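Local coordinates for HD superfamily hydrolase (Clostridium acetobutylicum ATCC 824, PDB 3CCG), which probably hydrolyses diadenosine tetraphosphate symmetrically to two ADP molecules, using a di-iron site held by its HD domain, at residues V51-K56 and E110-G115; L93-I98 and D104-I109. All coordinates share one frame; numbering follows the deposited sequence.

Contact 1: residues V51-K56 and E110-G115; sequences VHDCAK and EFHTTG. With FE (Fe (III) ion), chain C; FE (Fe (III) ion), chain B; PO4 (phosphate ion), chain D.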
# COMPACT_ATOMS: atom_id res chain seq x y z
N VAL A 51 7.16 10.91 -25.32
CA VAL A 51 7.00 9.48 -25.59
C VAL A 51 6.47 8.66 -24.43
O VAL A 51 6.23 7.46 -24.57
CB VAL A 51 8.31 8.86 -26.09
CG1 VAL A 51 8.90 9.69 -27.26
CG2 VAL A 51 9.31 8.74 -25.00
N HIS A 52 6.13 9.30 -23.33
CA HIS A 52 5.80 8.58 -22.08
C HIS A 52 4.64 7.60 -22.29
O HIS A 52 4.62 6.56 -21.61
CB HIS A 52 5.48 9.53 -20.93
CG HIS A 52 4.11 10.09 -20.99
ND1 HIS A 52 3.70 11.11 -21.85
CD2 HIS A 52 3.00 9.75 -20.29
CE1 HIS A 52 2.42 11.36 -21.65
NE2 HIS A 52 1.96 10.53 -20.72
N ASP A 53 3.69 7.94 -23.16
CA ASP A 53 2.47 7.13 -23.33
C ASP A 53 2.58 6.32 -24.65
O ASP A 53 1.56 5.92 -25.19
CB ASP A 53 1.16 7.95 -23.30
CG ASP A 53 0.46 7.90 -22.00
OD1 ASP A 53 0.82 7.15 -21.08
OD2 ASP A 53 -0.52 8.67 -21.85
N CYS A 54 3.77 6.09 -25.16
CA CYS A 54 3.90 5.42 -26.44
C CYS A 54 3.22 4.01 -26.51
O CYS A 54 2.87 3.50 -27.62
CB CYS A 54 5.37 5.41 -26.95
SG CYS A 54 6.48 4.39 -26.00
N ALA A 55 3.07 3.35 -25.35
CA ALA A 55 2.47 2.00 -25.27
C ALA A 55 1.05 2.05 -24.74
O ALA A 55 0.44 1.03 -24.53
CB ALA A 55 3.29 1.09 -24.36
N LYS A 56 0.51 3.26 -24.57
CA LYS A 56 -0.80 3.43 -23.95
C LYS A 56 -1.97 2.72 -24.65
O LYS A 56 -2.89 2.25 -23.96
CB LYS A 56 -1.12 4.94 -23.86
CG LYS A 56 -2.53 5.30 -23.27
CD LYS A 56 -2.58 4.91 -21.87
CE LYS A 56 -3.88 5.45 -21.19
NZ LYS A 56 -3.91 5.32 -19.75
N GLU A 110 9.02 4.62 -17.53
CA GLU A 110 8.63 3.42 -16.82
C GLU A 110 7.72 3.69 -15.61
O GLU A 110 6.76 2.94 -15.39
CB GLU A 110 9.83 2.65 -16.31
CG GLU A 110 9.52 1.41 -15.52
CD GLU A 110 10.75 0.55 -15.23
OE1 GLU A 110 11.88 0.94 -15.52
OE2 GLU A 110 10.54 -0.50 -14.60
N PHE A 111 8.06 4.68 -14.81
CA PHE A 111 7.38 4.88 -13.53
C PHE A 111 6.37 5.99 -13.51
O PHE A 111 5.83 6.39 -12.46
CB PHE A 111 8.41 5.06 -12.39
CG PHE A 111 9.25 3.85 -12.17
CD1 PHE A 111 8.71 2.72 -11.61
CD2 PHE A 111 10.56 3.78 -12.63
CE1 PHE A 111 9.48 1.61 -11.42
CE2 PHE A 111 11.33 2.65 -12.44
CZ PHE A 111 10.77 1.57 -11.86
N HIS A 112 5.99 6.44 -14.70
CA HIS A 112 5.05 7.54 -14.72
C HIS A 112 3.64 7.17 -14.29
O HIS A 112 2.87 8.08 -13.99
CB HIS A 112 4.96 8.20 -16.13
CG HIS A 112 4.04 7.53 -17.11
ND1 HIS A 112 4.42 6.55 -18.00
CD2 HIS A 112 2.73 7.77 -17.35
CE1 HIS A 112 3.36 6.19 -18.72
NE2 HIS A 112 2.33 6.94 -18.37
N THR A 113 3.29 5.89 -14.33
CA THR A 113 1.89 5.46 -14.03
C THR A 113 1.64 5.30 -12.54
O THR A 113 0.51 5.47 -12.10
CB THR A 113 1.46 4.20 -14.76
OG1 THR A 113 2.20 3.05 -14.25
CG2 THR A 113 1.66 4.33 -16.23
N THR A 114 2.69 4.97 -11.79
CA THR A 114 2.60 4.72 -10.36
C THR A 114 3.50 5.52 -9.45
O THR A 114 3.24 5.66 -8.24
CB THR A 114 2.98 3.22 -10.05
OG1 THR A 114 4.31 2.96 -10.49
CG2 THR A 114 2.05 2.22 -10.74
N GLY A 115 4.59 6.03 -9.97
CA GLY A 115 5.62 6.58 -9.15
C GLY A 115 6.40 5.42 -8.50
O GLY A 115 6.15 4.23 -8.75
FE FE C . -0.39 10.19 -19.90
FE FE B . 0.22 7.00 -19.00
P PO4 D . -2.80 8.38 -18.74
O1 PO4 D . -1.88 7.30 -19.50
O2 PO4 D . -2.47 8.61 -17.25
O3 PO4 D . -4.26 8.00 -18.97
O4 PO4 D . -2.63 9.71 -19.34
O HOH W 1 0.33 9.04 -18.86
O HOH W 2 -0.47 6.91 -17.02
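The first torsions of His-52 (chi1 79°) and His-112 (chi1 83°) each place CG between backbone N and carbonyl carbon, bringing each ring toward the facing segment, where NE2 of His-52 binds the chain C iron and NE2 of His-112 the chain B iron. The rings make an edge-to-face pair: centroids lie 4.8 Å apart, planes stand at 87°, and the CD2 edge of His-52 sits over one face of His-112, toward its rim. Thr-113 CG2 covers the opposite face. Each ring's rotation is fixed from behind, where ND1 bonds to a backbone carbonyl: Gly-49 O for His-52, Ile-109 O for His-112.

Asp-53 joins the two halves of the site. Its OD2 lies 2.5 Å from the chain C iron, which His-52 NE2 also binds at 2.5 Å; its OD1 reaches the chain B iron at 2.2 Å, matched by His-112 NE2 at 2.2 Å. Asp-53 OD1 and His-112 NE2 are 3.1 Å apart because they are neighbouring ligands of one iron, not a hydrogen-bonded pair. His-23 and Asp-130 complete the protein ligands of the chain C iron, giving the H...HD...D signature of the HD superfamily; His-86 completes those of the other.

A phosphate, probably from the crystallisation liquor, spans both metals through O4 and O1. Lys-56 NZ grips it with two hydrogen bonds, to O1 and O3, each 2.8 Å long. The paired irons and the lysine bind a phosphate here and would probably polarise a phosphoryl group, consistent with the hydrolysis proposed for this enzyme.

Contact 2: residues L93-I98 and D104-I109; sequences LAKKVI and DVLNAI
Ala-94 meets Leu-106 and Ile-109, and Lys-95 meets Leu-106, through aliphatic carbons rather than the faces or edges of flat groups; the closest contacts join methyl and methylene carbons. Ala-94 CB points at the opposing helix and touches two side chains, Ile-109 CD1 at 3.7 Å and Leu-106 CD2 at 3.9 Å. Both partners extend the same way, with CG of Leu-106 and CG1 of Ile-109 anti to their own carbonyl carbons, and being three residues apart they present their terminal methyls to one alanine.

The other branch of Leu-106 meets the lysine: CD1 lies 3.9 Å from Lys-95 CD. The lysine chain, bent at chi2 (84°), crosses the leucine at a slant before NZ turns off to a salt bridge with Asp-101 in the connecting loop.

The short segment axes approach to 10.5 Å, with 123° between their N-to-C directions. Near its C-terminal end helix 87-98 widens into a pi-type turn, marked by the bond from Ile-98 N to Leu-93 O, five residues back; the same oxygen also takes the usual bond from Val-97 N. The result is an apolar junction of two consecutive helices across a short loop, part of the all-helical HD domain.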
# COMPACT_ATOMS: atom_id res chain seq x y z
N LEU A 93 9.53 0.02 -25.52
CA LEU A 93 9.40 0.51 -26.88
C LEU A 93 10.37 1.70 -27.09
O LEU A 93 11.01 1.84 -28.13
CB LEU A 93 7.97 0.97 -27.22
CG LEU A 93 6.92 -0.12 -27.17
CD1 LEU A 93 5.56 0.47 -27.52
CD2 LEU A 93 7.26 -1.26 -28.09
N ALA A 94 10.45 2.60 -26.13
CA ALA A 94 11.34 3.77 -26.25
C ALA A 94 12.79 3.30 -26.48
O ALA A 94 13.50 3.85 -27.32
CB ALA A 94 11.24 4.59 -24.99
N LYS A 95 13.22 2.30 -25.74
CA LYS A 95 14.60 1.75 -25.90
C LYS A 95 14.78 0.96 -27.17
O LYS A 95 15.69 1.26 -27.94
CB LYS A 95 14.92 0.87 -24.69
CG LYS A 95 16.23 0.06 -24.71
CD LYS A 95 17.40 0.83 -24.27
CE LYS A 95 18.69 -0.03 -24.48
NZ LYS A 95 19.84 0.74 -24.04
N LYS A 96 13.90 -0.00 -27.42
CA LYS A 96 14.14 -0.96 -28.49
C LYS A 96 13.64 -0.56 -29.84
O LYS A 96 14.16 -1.04 -30.86
CB LYS A 96 13.53 -2.33 -28.16
CG LYS A 96 14.02 -2.97 -26.94
CD LYS A 96 15.47 -3.32 -27.01
CE LYS A 96 15.87 -4.04 -25.75
NZ LYS A 96 17.20 -4.67 -25.90
N VAL A 97 12.63 0.28 -29.88
CA VAL A 97 12.04 0.70 -31.14
C VAL A 97 12.50 2.12 -31.51
O VAL A 97 13.04 2.36 -32.60
CB VAL A 97 10.50 0.63 -31.10
CG1 VAL A 97 9.87 1.28 -32.32
CG2 VAL A 97 10.10 -0.83 -30.97
N ILE A 98 12.38 3.05 -30.57
CA ILE A 98 12.71 4.46 -30.83
C ILE A 98 14.22 4.72 -30.71
O ILE A 98 14.71 5.68 -31.33
CB ILE A 98 11.87 5.41 -29.94
CG1 ILE A 98 10.37 5.15 -30.16
CG2 ILE A 98 12.24 6.87 -30.23
CD1 ILE A 98 9.44 5.94 -29.19
N ASP A 104 17.73 7.94 -17.35
CA ASP A 104 16.79 8.77 -16.59
C ASP A 104 15.48 8.89 -17.39
O ASP A 104 14.41 8.73 -16.84
CB ASP A 104 17.41 10.15 -16.36
CG ASP A 104 16.76 10.94 -15.28
OD1 ASP A 104 15.95 10.41 -14.45
OD2 ASP A 104 17.06 12.16 -15.21
N VAL A 105 15.58 9.17 -18.68
CA VAL A 105 14.37 9.22 -19.55
C VAL A 105 13.64 7.91 -19.47
O VAL A 105 12.42 7.89 -19.30
CB VAL A 105 14.74 9.54 -20.98
CG1 VAL A 105 13.58 9.33 -21.99
CG2 VAL A 105 15.28 10.97 -21.08
N LEU A 106 14.34 6.80 -19.60
CA LEU A 106 13.66 5.51 -19.58
C LEU A 106 12.95 5.30 -18.21
O LEU A 106 11.82 4.79 -18.18
CB LEU A 106 14.65 4.38 -19.89
CG LEU A 106 15.22 4.43 -21.29
CD1 LEU A 106 16.32 3.33 -21.41
CD2 LEU A 106 14.14 4.28 -22.37
N ASN A 107 13.62 5.62 -17.11
CA ASN A 107 12.97 5.51 -15.80
C ASN A 107 11.70 6.39 -15.71
O ASN A 107 10.66 5.99 -15.15
CB ASN A 107 13.90 5.89 -14.64
CG ASN A 107 14.95 4.84 -14.37
OD1 ASN A 107 14.75 3.66 -14.68
ND2 ASN A 107 16.10 5.27 -13.82
N ALA A 108 11.79 7.62 -16.20
CA ALA A 108 10.68 8.55 -16.13
C ALA A 108 9.46 7.97 -16.88
O ALA A 108 8.34 8.12 -16.45
CB ALA A 108 11.09 9.89 -16.70
N ILE A 109 9.70 7.33 -18.02
CA ILE A 109 8.63 6.69 -18.77
C ILE A 109 8.11 5.47 -17.97
O ILE A 109 6.92 5.33 -17.74
CB ILE A 109 9.13 6.22 -20.13
CG1 ILE A 109 9.65 7.39 -20.98
CG2 ILE A 109 8.07 5.48 -20.87
CD1 ILE A 109 10.43 6.92 -22.25

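Contact 2 is nested within the chain loop that contact 1 closes, and their centres lie 9 Å apart. Ile-109 is one joint: its CD1 packs 3.5 Å from Val-51 CG2, and its CG2 lies 3.7 Å from His-52 O, so the helix 103-110 that packs on helix 87-98 also backs the loop carrying the metal ligands. A second joint comes from the other helix, where Leu-93 CB is 3.9 Å from Cys-54 SG. The two irons of contact 1 are 3.4 Å apart, FE to FE, whereas the Ile-109 side chain stays about 8 Å from a bound iron. Contact 2 supplies no ligand, but Ile-109 O, bonded to His-112 ND1, helps orient that ligand.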